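Local coordinates for peptidase M16 inactive domain family protein (PDB 3GWB) that is of unproven function but may be a metal-binding hydrolase related to the M16 peptidases, at residues L82-F86 with S98-L102; M35-R39 with N365-G370; G341-L347 with L395-K401. The contacts are given in a common frame with arbitrary orientation. Residue numbers count along the deposited sequence, not the author numbering.

Contact 1: residues L82-F86 with S98-L102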
ATOM      1  N   LEU A  82      -8.008  21.469   0.075  1.00 17.20           N
ATOM      2  CA  LEU A  82      -9.155  21.619   0.963  1.00 16.98           C
ATOM      3  C   LEU A  82      -9.033  20.747   2.212  1.00 16.22           C
ATOM      4  O   LEU A  82      -9.897  20.777   3.094  1.00 16.97           O
ATOM      5  CB  LEU A  82     -10.436  21.258   0.204  1.00 16.04           C
ATOM      6  CG  LEU A  82     -10.771  22.181  -0.974  1.00 18.76           C
ATOM      7  CD1 LEU A  82     -11.945  21.624  -1.771  1.00 14.58           C
ATOM      8  CD2 LEU A  82     -11.093  23.576  -0.439  1.00 17.23           C
ATOM      9  N   GLY A  83      -7.961  19.967   2.274  1.00 15.84           N
ATOM     10  CA  GLY A  83      -7.746  19.102   3.416  1.00 17.05           C
ATOM     11  C   GLY A  83      -8.586  17.843   3.352  1.00 17.35           C
ATOM     12  O   GLY A  83      -8.814  17.189   4.370  1.00 18.62           O
ATOM     13  N   ALA A  84      -9.033  17.495   2.151  1.00 17.43           N
ATOM     14  CA  ALA A  84      -9.873  16.315   1.953  1.00 17.10           C
ATOM     15  C   ALA A  84      -9.165  15.202   1.191  1.00 17.68           C
ATOM     16  O   ALA A  84      -8.292  15.463   0.358  1.00 18.10           O
ATOM     17  CB  ALA A  84     -11.155  16.709   1.211  1.00 16.02           C
ATOM     18  N   ASP A  85      -9.559  13.962   1.464  1.00 16.27           N
ATOM     19  CA  ASP A  85      -8.975  12.819   0.777  1.00 16.65           C
ATOM     20  C   ASP A  85     -10.037  12.034   0.007  1.00 15.31           C
ATOM     21  O   ASP A  85     -11.123  11.781   0.513  1.00 13.30           O
ATOM     22  CB  ASP A  85      -8.272  11.894   1.767  1.00 22.03           C
ATOM     23  CG  ASP A  85      -7.640  10.688   1.087  1.00 27.86           C
ATOM     24  OD1 ASP A  85      -8.219   9.581   1.177  1.00 31.16           O
ATOM     25  OD2 ASP A  85      -6.571  10.849   0.449  1.00 30.71           O
ATOM     26  N   PHE A  86      -9.706  11.650  -1.220  1.00 11.63           N
ATOM     27  CA  PHE A  86     -10.622  10.898  -2.069  1.00 13.14           C
ATOM     28  C   PHE A  86     -10.200   9.440  -2.049  1.00 13.45           C
ATOM     29  O   PHE A  86      -9.006   9.134  -2.060  1.00 14.30           O
ATOM     30  CB  PHE A  86     -10.573  11.435  -3.513  1.00 12.12           C
ATOM     31  CG  PHE A  86     -11.388  10.632  -4.496  1.00 11.51           C
ATOM     32  CD1 PHE A  86     -12.779  10.720  -4.514  1.00 12.47           C
ATOM     33  CD2 PHE A  86     -10.759   9.763  -5.390  1.00 10.66           C
ATOM     34  CE1 PHE A  86     -13.539   9.959  -5.408  1.00 11.03           C
ATOM     35  CE2 PHE A  86     -11.507   8.996  -6.287  1.00 11.61           C
ATOM     36  CZ  PHE A  86     -12.899   9.093  -6.294  1.00 11.28           C
ATOM     37  N   SER A  98     -15.173   7.361  -1.937  1.00  5.24           N
ATOM     38  CA  SER A  98     -15.245   7.936  -0.602  1.00 10.02           C
ATOM     39  C   SER A  98     -14.541   9.277  -0.478  1.00 12.10           C
ATOM     40  O   SER A  98     -13.649   9.609  -1.261  1.00 11.76           O
ATOM     41  CB  SER A  98     -14.650   6.965   0.426  1.00 10.44           C
ATOM     42  OG  SER A  98     -13.274   6.709   0.179  1.00 12.68           O
ATOM     43  N   LEU A  99     -14.952  10.038   0.529  1.00 12.67           N
ATOM     44  CA  LEU A  99     -14.382  11.349   0.797  1.00 13.35           C
ATOM     45  C   LEU A  99     -14.295  11.602   2.296  1.00 15.73           C
ATOM     46  O   LEU A  99     -15.277  11.440   3.017  1.00 18.04           O
ATOM     47  CB  LEU A  99     -15.253  12.443   0.180  1.00 13.41           C
ATOM     48  CG  LEU A  99     -14.815  13.884   0.454  1.00 13.39           C
ATOM     49  CD1 LEU A  99     -13.688  14.248  -0.496  1.00 13.13           C
ATOM     50  CD2 LEU A  99     -15.982  14.833   0.249  1.00 11.16           C
ATOM     51  N   ARG A 100     -13.111  11.969   2.767  1.00 15.79           N
ATOM     52  CA  ARG A 100     -12.949  12.321   4.167  1.00 15.26           C
ATOM     53  C   ARG A 100     -12.676  13.812   4.047  1.00 15.00           C
ATOM     54  O   ARG A 100     -11.849  14.225   3.237  1.00 11.04           O
ATOM     55  CB  ARG A 100     -11.765  11.594   4.807  1.00 18.88           C
ATOM     56  CG  ARG A 100     -11.491  12.063   6.231  1.00 24.87           C
ATOM     57  CD  ARG A 100     -10.771  11.019   7.102  1.00 30.79           C
ATOM     58  NE  ARG A 100      -9.473  10.598   6.571  1.00 35.54           N
ATOM     59  CZ  ARG A 100      -9.308   9.653   5.647  1.00 38.27           C
ATOM     60  NH1 ARG A 100     -10.360   9.020   5.140  1.00 38.97           N
ATOM     61  NH2 ARG A 100      -8.087   9.337   5.230  1.00 39.57           N
ATOM     62  N   SER A 101     -13.376  14.623   4.831  1.00 14.29           N
ATOM     63  CA  SER A 101     -13.216  16.066   4.732  1.00 14.62           C
ATOM     64  C   SER A 101     -13.416  16.795   6.053  1.00 17.06           C
ATOM     65  O   SER A 101     -14.107  16.304   6.948  1.00 17.72           O
ATOM     66  CB  SER A 101     -14.217  16.597   3.692  1.00 15.40           C
ATOM     67  OG  SER A 101     -14.354  18.008   3.724  1.00 12.14           O
ATOM     68  N   LEU A 102     -12.788  17.961   6.176  1.00 15.27           N
ATOM     69  CA  LEU A 102     -12.962  18.776   7.362  1.00 16.04           C
ATOM     70  C   LEU A 102     -14.441  19.153   7.294  1.00 16.09           C
ATOM     71  O   LEU A 102     -14.996  19.275   6.198  1.00 13.22           O
ATOM     72  CB  LEU A 102     -12.089  20.029   7.282  1.00 15.94           C
ATOM     73  CG  LEU A 102     -10.588  19.793   7.479  1.00 18.87           C
ATOM     74  CD1 LEU A 102      -9.814  21.066   7.183  1.00 19.27           C
ATOM     75  CD2 LEU A 102     -10.334  19.341   8.913  1.00 20.40           C
TER
HETATM   76  O   HOH W   1     -11.600  18.861   3.685  1.00 19.39           O
HETATM   77  O   HOH W   2     -11.820   8.883   1.423  1.00 29.52           O

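Contact 2: residues M35-R39 with N365-G370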
HETATM    1  N   MSE A  35     -14.622  16.808  11.504  1.00 10.60           N
HETATM    2  CA  MSE A  35     -14.501  16.199  10.189  1.00 11.03           C
HETATM    3  C   MSE A  35     -15.574  15.150  10.000  1.00 11.19           C
HETATM    4  O   MSE A  35     -16.318  14.842  10.925  1.00 13.44           O
HETATM    5  CB  MSE A  35     -13.113  15.569  10.023  1.00 13.99           C
HETATM    6  CG  MSE A  35     -12.612  14.785  11.227  1.00 21.28           C
HETATM    7 SE   MSE A  35     -10.844  14.305  11.093  1.00 28.06          SE
HETATM    8  CE  MSE A  35     -10.178  15.711  10.159  1.00 26.24           C
ATOM      9  N   PHE A  36     -15.663  14.599   8.799  1.00  9.37           N
ATOM     10  CA  PHE A  36     -16.662  13.576   8.547  1.00 12.23           C
ATOM     11  C   PHE A  36     -16.232  12.698   7.389  1.00 12.55           C
ATOM     12  O   PHE A  36     -15.343  13.066   6.608  1.00  9.65           O
ATOM     13  CB  PHE A  36     -18.028  14.216   8.253  1.00 11.40           C
ATOM     14  CG  PHE A  36     -18.109  14.887   6.911  1.00 13.64           C
ATOM     15  CD1 PHE A  36     -18.499  14.171   5.784  1.00 12.27           C
ATOM     16  CD2 PHE A  36     -17.780  16.228   6.771  1.00 13.34           C
ATOM     17  CE1 PHE A  36     -18.554  14.784   4.532  1.00 14.65           C
ATOM     18  CE2 PHE A  36     -17.828  16.854   5.523  1.00 15.08           C
ATOM     19  CZ  PHE A  36     -18.219  16.129   4.401  1.00 15.43           C
ATOM     20  N   ASP A  37     -16.864  11.533   7.301  1.00 11.58           N
ATOM     21  CA  ASP A  37     -16.582  10.573   6.251  1.00 13.57           C
ATOM     22  C   ASP A  37     -17.847  10.320   5.450  1.00 14.11           C
ATOM     23  O   ASP A  37     -18.906  10.057   6.022  1.00 11.45           O
ATOM     24  CB  ASP A  37     -16.105   9.250   6.844  1.00 18.21           C
ATOM     25  CG  ASP A  37     -14.716   9.348   7.438  1.00 25.13           C
ATOM     26  OD1 ASP A  37     -14.177   8.309   7.870  1.00 30.22           O
ATOM     27  OD2 ASP A  37     -14.163  10.464   7.474  1.00 29.01           O
ATOM     28  N   LEU A  38     -17.720  10.429   4.131  1.00 12.19           N
ATOM     29  CA  LEU A  38     -18.817  10.176   3.205  1.00 11.81           C
ATOM     30  C   LEU A  38     -18.381   8.978   2.371  1.00 12.18           C
ATOM     31  O   LEU A  38     -17.290   8.973   1.800  1.00 11.97           O
ATOM     32  CB  LEU A  38     -19.055  11.389   2.301  1.00 11.30           C
ATOM     33  CG  LEU A  38     -20.012  11.232   1.115  1.00 10.93           C
ATOM     34  CD1 LEU A  38     -21.399  10.854   1.611  1.00  8.81           C
ATOM     35  CD2 LEU A  38     -20.066  12.544   0.326  1.00  7.74           C
ATOM     36  N   ARG A  39     -19.228   7.962   2.300  1.00  9.13           N
ATOM     37  CA  ARG A  39     -18.896   6.770   1.540  1.00 10.35           C
ATOM     38  C   ARG A  39     -20.076   6.394   0.656  1.00  9.38           C
ATOM     39  O   ARG A  39     -21.221   6.365   1.108  1.00  9.57           O
ATOM     40  CB  ARG A  39     -18.554   5.632   2.508  1.00 13.01           C
ATOM     41  CG  ARG A  39     -17.978   4.367   1.878  1.00 14.15           C
ATOM     42  CD  ARG A  39     -17.643   3.362   2.979  1.00 16.84           C
ATOM     43  NE  ARG A  39     -17.143   2.080   2.480  1.00 15.32           N
ATOM     44  CZ  ARG A  39     -15.910   1.875   2.025  1.00 19.82           C
ATOM     45  NH1 ARG A  39     -15.032   2.870   1.999  1.00 16.66           N
ATOM     46  NH2 ARG A  39     -15.554   0.667   1.606  1.00 17.76           N
ATOM     47  N   ASN A 365     -14.870   7.360  12.772  1.00 17.60           N
ATOM     48  CA  ASN A 365     -15.816   7.638  11.703  1.00 16.18           C
ATOM     49  C   ASN A 365     -15.598   6.685  10.522  1.00 16.39           C
ATOM     50  O   ASN A 365     -16.560   6.189   9.942  1.00 13.47           O
ATOM     51  CB  ASN A 365     -15.699   9.102  11.244  1.00 15.64           C
ATOM     52  CG  ASN A 365     -16.103  10.093  12.330  1.00 16.20           C
ATOM     53  OD1 ASN A 365     -16.686   9.717  13.344  1.00 17.80           O
ATOM     54  ND2 ASN A 365     -15.804  11.366  12.113  1.00 13.73           N
ATOM     55  N   ALA A 366     -14.336   6.408  10.185  1.00 15.53           N
ATOM     56  CA  ALA A 366     -14.024   5.518   9.061  1.00 15.15           C
ATOM     57  C   ALA A 366     -14.526   4.094   9.283  1.00 16.60           C
ATOM     58  O   ALA A 366     -15.039   3.455   8.361  1.00 13.46           O
ATOM     59  CB  ALA A 366     -12.514   5.491   8.805  1.00 16.12           C
ATOM     60  N   ASP A 367     -14.363   3.589  10.503  1.00 17.52           N
ATOM     61  CA  ASP A 367     -14.815   2.237  10.799  1.00 19.27           C
ATOM     62  C   ASP A 367     -16.338   2.176  10.758  1.00 17.70           C
ATOM     63  O   ASP A 367     -16.913   1.254  10.189  1.00 16.79           O
ATOM     64  CB  ASP A 367     -14.313   1.779  12.168  1.00 24.83           C
ATOM     65  CG  ASP A 367     -12.833   1.430  12.161  1.00 30.53           C
ATOM     66  OD1 ASP A 367     -12.410   0.650  11.276  1.00 33.99           O
ATOM     67  OD2 ASP A 367     -12.098   1.925  13.045  1.00 33.47           O
ATOM     68  N   ILE A 368     -16.984   3.166  11.358  1.00 15.84           N
ATOM     69  CA  ILE A 368     -18.446   3.212  11.382  1.00 15.60           C
ATOM     70  C   ILE A 368     -19.010   3.346   9.971  1.00 13.89           C
ATOM     71  O   ILE A 368     -19.885   2.581   9.570  1.00 12.20           O
ATOM     72  CB  ILE A 368     -18.957   4.389  12.250  1.00 15.02           C
ATOM     73  CG1 ILE A 368     -18.447   4.238  13.685  1.00 18.90           C
ATOM     74  CG2 ILE A 368     -20.483   4.425  12.253  1.00 18.59           C
ATOM     75  CD1 ILE A 368     -18.900   2.958  14.366  1.00 24.71           C
ATOM     76  N   VAL A 369     -18.497   4.306   9.206  1.00 13.88           N
ATOM     77  CA  VAL A 369     -18.987   4.519   7.848  1.00 12.06           C
ATOM     78  C   VAL A 369     -18.854   3.239   7.006  1.00 11.79           C
ATOM     79  O   VAL A 369     -19.694   2.960   6.146  1.00 11.06           O
ATOM     80  CB  VAL A 369     -18.244   5.702   7.167  1.00 12.03           C
ATOM     81  CG1 VAL A 369     -16.891   5.238   6.596  1.00  9.37           C
ATOM     82  CG2 VAL A 369     -19.135   6.304   6.083  1.00 10.59           C
ATOM     83  N   GLY A 370     -17.809   2.457   7.265  1.00 12.16           N
ATOM     84  CA  GLY A 370     -17.632   1.208   6.534  1.00 11.35           C
ATOM     85  C   GLY A 370     -18.765   0.228   6.822  1.00 11.08           C
ATOM     86  O   GLY A 370     -19.296  -0.417   5.915  1.00 11.19           O
TER
HETATM   87  O   HOH W   3     -13.848  11.819   9.703  1.00 18.71           O
HETATM   88  O   HOH W   4     -18.866   0.057   3.191  1.00 21.67           O

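Contact 3: residues G341-L347 with L395-K401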
ATOM      1  N   GLY A 341     -15.695 -28.947  17.493  1.00 22.40           N
ATOM      2  CA  GLY A 341     -15.961 -27.559  17.806  1.00 19.06           C
ATOM      3  C   GLY A 341     -14.828 -26.941  18.597  1.00 19.13           C
ATOM      4  O   GLY A 341     -13.796 -27.575  18.820  1.00 17.02           O
ATOM      5  N   PRO A 342     -14.986 -25.686  19.031  1.00 19.68           N
ATOM      6  CA  PRO A 342     -13.947 -25.005  19.800  1.00 19.98           C
ATOM      7  C   PRO A 342     -14.067 -25.312  21.291  1.00 20.01           C
ATOM      8  O   PRO A 342     -15.136 -25.686  21.762  1.00 19.42           O
ATOM      9  CB  PRO A 342     -14.221 -23.542  19.494  1.00 17.25           C
ATOM     10  CG  PRO A 342     -15.709 -23.512  19.490  1.00 17.79           C
ATOM     11  CD  PRO A 342     -16.080 -24.755  18.695  1.00 19.33           C
ATOM     12  N   THR A 343     -12.969 -25.155  22.023  1.00 20.92           N
ATOM     13  CA  THR A 343     -12.966 -25.395  23.467  1.00 23.02           C
ATOM     14  C   THR A 343     -13.427 -24.115  24.154  1.00 23.52           C
ATOM     15  O   THR A 343     -13.355 -23.042  23.555  1.00 21.27           O
ATOM     16  CB  THR A 343     -11.555 -25.725  23.974  1.00 23.82           C
ATOM     17  OG1 THR A 343     -10.681 -24.623  23.698  1.00 24.30           O
ATOM     18  CG2 THR A 343     -11.022 -26.976  23.289  1.00 23.79           C
ATOM     19  N   GLN A 344     -13.900 -24.229  25.397  1.00 24.25           N
ATOM     20  CA  GLN A 344     -14.353 -23.065  26.159  1.00 23.98           C
ATOM     21  C   GLN A 344     -13.281 -21.992  26.173  1.00 23.80           C
ATOM     22  O   GLN A 344     -13.573 -20.811  26.004  1.00 24.13           O
ATOM     23  CB  GLN A 344     -14.665 -23.438  27.611  1.00 25.59           C
ATOM     24  CG  GLN A 344     -16.117 -23.737  27.892  1.00 28.78           C
ATOM     25  CD  GLN A 344     -17.048 -22.657  27.375  1.00 29.49           C
ATOM     26  OE1 GLN A 344     -16.875 -21.471  27.659  1.00 29.72           O
ATOM     27  NE2 GLN A 344     -18.048 -23.069  26.615  1.00 32.80           N
ATOM     28  N   LYS A 345     -12.038 -22.408  26.386  1.00 21.93           N
ATOM     29  CA  LYS A 345     -10.931 -21.467  26.425  1.00 22.66           C
ATOM     30  C   LYS A 345     -10.861 -20.671  25.129  1.00 22.24           C
ATOM     31  O   LYS A 345     -10.816 -19.440  25.157  1.00 24.15           O
ATOM     32  CB  LYS A 345      -9.609 -22.204  26.653  1.00 24.85           C
ATOM     33  CG  LYS A 345      -8.389 -21.288  26.624  1.00 27.38           C
ATOM     34  CD  LYS A 345      -7.100 -22.040  26.933  1.00 31.66           C
ATOM     35  CE  LYS A 345      -6.802 -23.117  25.892  1.00 34.24           C
ATOM     36  NZ  LYS A 345      -6.651 -22.564  24.509  1.00 37.34           N
ATOM     37  N   GLU A 346     -10.859 -21.378  23.998  1.00 20.43           N
ATOM     38  CA  GLU A 346     -10.795 -20.733  22.688  1.00 19.71           C
ATOM     39  C   GLU A 346     -11.934 -19.754  22.481  1.00 19.41           C
ATOM     40  O   GLU A 346     -11.733 -18.666  21.944  1.00 17.80           O
ATOM     41  CB  GLU A 346     -10.838 -21.773  21.565  1.00 19.57           C
ATOM     42  CG  GLU A 346      -9.683 -22.750  21.582  1.00 22.50           C
ATOM     43  CD  GLU A 346      -9.750 -23.752  20.443  1.00 23.64           C
ATOM     44  OE1 GLU A 346     -10.814 -24.383  20.276  1.00 24.34           O
ATOM     45  OE2 GLU A 346      -8.735 -23.914  19.723  1.00 22.15           O
ATOM     46  N   LEU A 347     -13.133 -20.147  22.897  1.00 19.33           N
ATOM     47  CA  LEU A 347     -14.306 -19.300  22.745  1.00 21.60           C
ATOM     48  C   LEU A 347     -14.182 -18.015  23.564  1.00 21.99           C
ATOM     49  O   LEU A 347     -14.471 -16.927  23.065  1.00 22.14           O
ATOM     50  CB  LEU A 347     -15.566 -20.060  23.163  1.00 21.67           C
ATOM     51  CG  LEU A 347     -16.892 -19.315  23.007  1.00 22.14           C
ATOM     52  CD1 LEU A 347     -17.325 -19.360  21.551  1.00 23.86           C
ATOM     53  CD2 LEU A 347     -17.957 -19.957  23.888  1.00 23.61           C
ATOM     54  N   LEU A 395     -22.556 -16.219  22.249  1.00 27.83           N
ATOM     55  CA  LEU A 395     -22.442 -17.520  21.597  1.00 25.88           C
ATOM     56  C   LEU A 395     -21.837 -18.592  22.499  1.00 24.53           C
ATOM     57  O   LEU A 395     -20.957 -18.313  23.314  1.00 24.45           O
ATOM     58  CB  LEU A 395     -21.595 -17.399  20.328  1.00 24.75           C
ATOM     59  CG  LEU A 395     -22.230 -16.594  19.198  1.00 25.14           C
ATOM     60  CD1 LEU A 395     -21.212 -16.359  18.095  1.00 26.71           C
ATOM     61  CD2 LEU A 395     -23.449 -17.348  18.669  1.00 24.71           C
ATOM     62  N   THR A 396     -22.320 -19.821  22.344  1.00 22.59           N
ATOM     63  CA  THR A 396     -21.816 -20.949  23.118  1.00 20.01           C
ATOM     64  C   THR A 396     -21.019 -21.865  22.190  1.00 20.01           C
ATOM     65  O   THR A 396     -21.141 -21.786  20.967  1.00 16.93           O
ATOM     66  CB  THR A 396     -22.965 -21.769  23.745  1.00 19.95           C
ATOM     67  OG1 THR A 396     -23.829 -22.249  22.708  1.00 19.19           O
ATOM     68  CG2 THR A 396     -23.774 -20.918  24.716  1.00 20.65           C
ATOM     69  N   VAL A 397     -20.194 -22.729  22.772  1.00 21.08           N
ATOM     70  CA  VAL A 397     -19.396 -23.660  21.983  1.00 21.43           C
ATOM     71  C   VAL A 397     -20.298 -24.501  21.085  1.00 22.08           C
ATOM     72  O   VAL A 397     -19.951 -24.802  19.938  1.00 21.31           O
ATOM     73  CB  VAL A 397     -18.577 -24.592  22.896  1.00 22.16           C
ATOM     74  CG1 VAL A 397     -17.936 -25.700  22.071  1.00 23.32           C
ATOM     75  CG2 VAL A 397     -17.512 -23.790  23.622  1.00 22.08           C
ATOM     76  N   GLU A 398     -21.462 -24.872  21.612  1.00 22.59           N
ATOM     77  CA  GLU A 398     -22.424 -25.678  20.874  1.00 23.62           C
ATOM     78  C   GLU A 398     -22.988 -24.919  19.673  1.00 21.81           C
ATOM     79  O   GLU A 398     -23.136 -25.487  18.595  1.00 22.86           O
ATOM     80  CB  GLU A 398     -23.568 -26.116  21.801  1.00 26.71           C
ATOM     81  CG  GLU A 398     -24.501 -24.985  22.232  1.00 34.93           C
ATOM     82  CD  GLU A 398     -25.450 -25.379  23.360  1.00 38.27           C
ATOM     83  OE1 GLU A 398     -26.137 -26.421  23.242  1.00 39.99           O
ATOM     84  OE2 GLU A 398     -25.511 -24.638  24.366  1.00 38.69           O
ATOM     85  N   GLN A 399     -23.300 -23.638  19.860  1.00 20.53           N
ATOM     86  CA  GLN A 399     -23.850 -22.817  18.783  1.00 19.06           C
ATOM     87  C   GLN A 399     -22.827 -22.565  17.684  1.00 18.14           C
ATOM     88  O   GLN A 399     -23.168 -22.550  16.505  1.00 19.59           O
ATOM     89  CB  GLN A 399     -24.341 -21.475  19.326  1.00 20.38           C
ATOM     90  CG  GLN A 399     -25.471 -21.590  20.337  1.00 24.85           C
ATOM     91  CD  GLN A 399     -25.839 -20.248  20.932  1.00 25.44           C
ATOM     92  OE1 GLN A 399     -24.980 -19.518  21.421  1.00 26.65           O
ATOM     93  NE2 GLN A 399     -27.122 -19.916  20.893  1.00 28.47           N
ATOM     94  N   VAL A 400     -21.575 -22.345  18.068  1.00 16.16           N
ATOM     95  CA  VAL A 400     -20.530 -22.119  17.083  1.00 15.57           C
ATOM     96  C   VAL A 400     -20.310 -23.415  16.299  1.00 16.26           C
ATOM     97  O   VAL A 400     -20.270 -23.408  15.069  1.00 16.62           O
ATOM     98  CB  VAL A 400     -19.218 -21.678  17.762  1.00 14.79           C
ATOM     99  CG1 VAL A 400     -18.069 -21.662  16.744  1.00 17.11           C
ATOM    100  CG2 VAL A 400     -19.402 -20.299  18.382  1.00 14.03           C
ATOM    101  N   LYS A 401     -20.182 -24.532  17.007  1.00 15.68           N
ATOM    102  CA  LYS A 401     -19.978 -25.814  16.338  1.00 16.14           C
ATOM    103  C   LYS A 401     -21.116 -26.126  15.360  1.00 15.77           C
ATOM    104  O   LYS A 401     -20.881 -26.612  14.249  1.00 15.07           O
ATOM    105  CB  LYS A 401     -19.856 -26.939  17.374  1.00 15.85           C
ATOM    106  CG  LYS A 401     -19.806 -28.343  16.785  1.00 16.86           C
ATOM    107  CD  LYS A 401     -19.711 -29.387  17.886  1.00 20.05           C
ATOM    108  CE  LYS A 401     -19.744 -30.803  17.335  1.00 22.44           C
ATOM    109  NZ  LYS A 401     -21.073 -31.171  16.767  1.00 22.55           N
TER
HETATM  110  O   HOH W   5     -20.160 -22.618  25.556  1.00 28.16           O

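Contact 1: residues L82-F86 with S98-L102
S98 opens the pairing beside F86: its carbonyl O lies 3.4 Å from F86 CA, a CA-H...O contact, while its OG meets a water at 2.9 Å that donates to D85 O at 3.1 Å. L99 stands opposite F86 in a non-hydrogen-bonded antiparallel pair, CA to CA 4.8 Å, and both side chains lie on the same face of the sheet. L99 CD1 reaches A84 CB at 3.9 Å, and L99 CA sits 3.3 Å from D85 O. The hydrogen-bonded pair comes next: R100 faces D85 with two bonds, D85 N to R100 O at 2.9 Å and R100 N to D85 O at 3.0 Å, both with angles near 160°. Their side chains share the other face, but D85 OD1 is 4.1 Å from R100 NH2 and well out of the guanidinium plane, so only the charges attract. At S101 the CB meets A84 CB at 3.9 Å. By L102 direct pairing has given way to a water, which accepts from L102 N at 2.9 Å and donates to L82 O at 2.6 Å. Here G83, with phi 79°, ends the preceding helix in a Schellman motif and turns the chain into the strand. The segments run 160° apart, as expected for the open end of an antiparallel beta hairpin, with strand 85-90 outermost within this chain and 95-102 next to it in the six-stranded mixed sheet.

Contact 2: residues M35-R39 with N365-G370
D37, V369 and R39 carry most of this contact, with 78, 68 and 59 Å² covered respectively. All three point their CA-to-CB bonds at the opposing segment, whereas those of F36 and L38 point away, so one face of strand 35-39 meets the helix. D37 lies against the start of segment 365-370: its OD1 comes within 3.4 Å of A366 CB and 3.0 Å of A366 N, but the angle at that nitrogen is too poor for a hydrogen bond. A polar link is made here by a water, which donates to D37 OD2 at 2.6 Å and accepts from N365 ND2 at 3.1 Å. D37 also has R100 of the adjoining strand 95-102 beside it. V369, one helical turn after N365, fits between the two strand residues, with CG1 4.1 Å from D37 CB and CG2 3.7 Å from R39 CB. The R39 side chain extends past G370, placing CD 4.2 Å from G370 CA, and a second water accepts from R39 NE and donates to G370 O, each at 2.8 Å. The short axes approach to 8.2 Å and cross at -26°, nearly aligned in direction. F36 and L38 touch helix 105-120, so helices cover both faces of strand 35-42. This is helix-on-sheet packing in an alpha+beta fold of the M16 type, with helix 365-377 coming from far along the chain to cover the N-terminal sheet.

Contact 3: residues G341-L347 with L395-K401
G341, with phi 77°, leaves the preceding helix where the other segment is close: its CA is 4.0 Å from K401 CB, and a modelled CB would clash there, which suits glycine. P342 then lays its ring on helix 397-407, CD 4.0 Å from V397 CG1 and CG 4.1 Å from V400 CG1. T343, the next helix's N-cap, forms a capping box with E346 (E346 N to T343 OG1 3.3 Å, T343 N to E346 OE1 2.9 Å); T396 and Q399 form another (T396 N to Q399 OE1 2.8 Å), although the position of T396 OG1 is less sure. One water accepts from Q344 NE2 at 2.4 Å and from V397 N at 2.8 Å. L347 completes the apolar patch, with CD2 3.9 Å from V397 CG2 and CD1 3.9 Å from V400 CG2. Two helix starts thus pack mainly through apolar side chains, with one water bridging them. Helix 266-277 adjoins them, meeting P342, L347 and L395, while E346 forms a salt bridge with R284 on helix 284-292.

How the contacts relate
Contacts 1 and 2 adjoin, with centres 11 Å apart, because strands 95-102 and 35-42 are neighbours in the six-stranded sheet: L99 N lies 2.9 Å from L38 O and F36 N 3.0 Å from S101 O, both probable hydrogen bonds. Both also touch the second subunit. Contact 3 is remote, its centre about 43 Å from that of contact 1 and 33 Å from that of contact 2, and it joins the starts of two helices and the turns that lead into them. In sequence, contact 2 spans contact 1 and alternates with contact 3: after helix 344-356 the chain travels to the N-terminal sheet as helix 365-377, then returns to 395-401. Contact 2 thereby ties the C-terminal part of the chain to the N-terminal sheet.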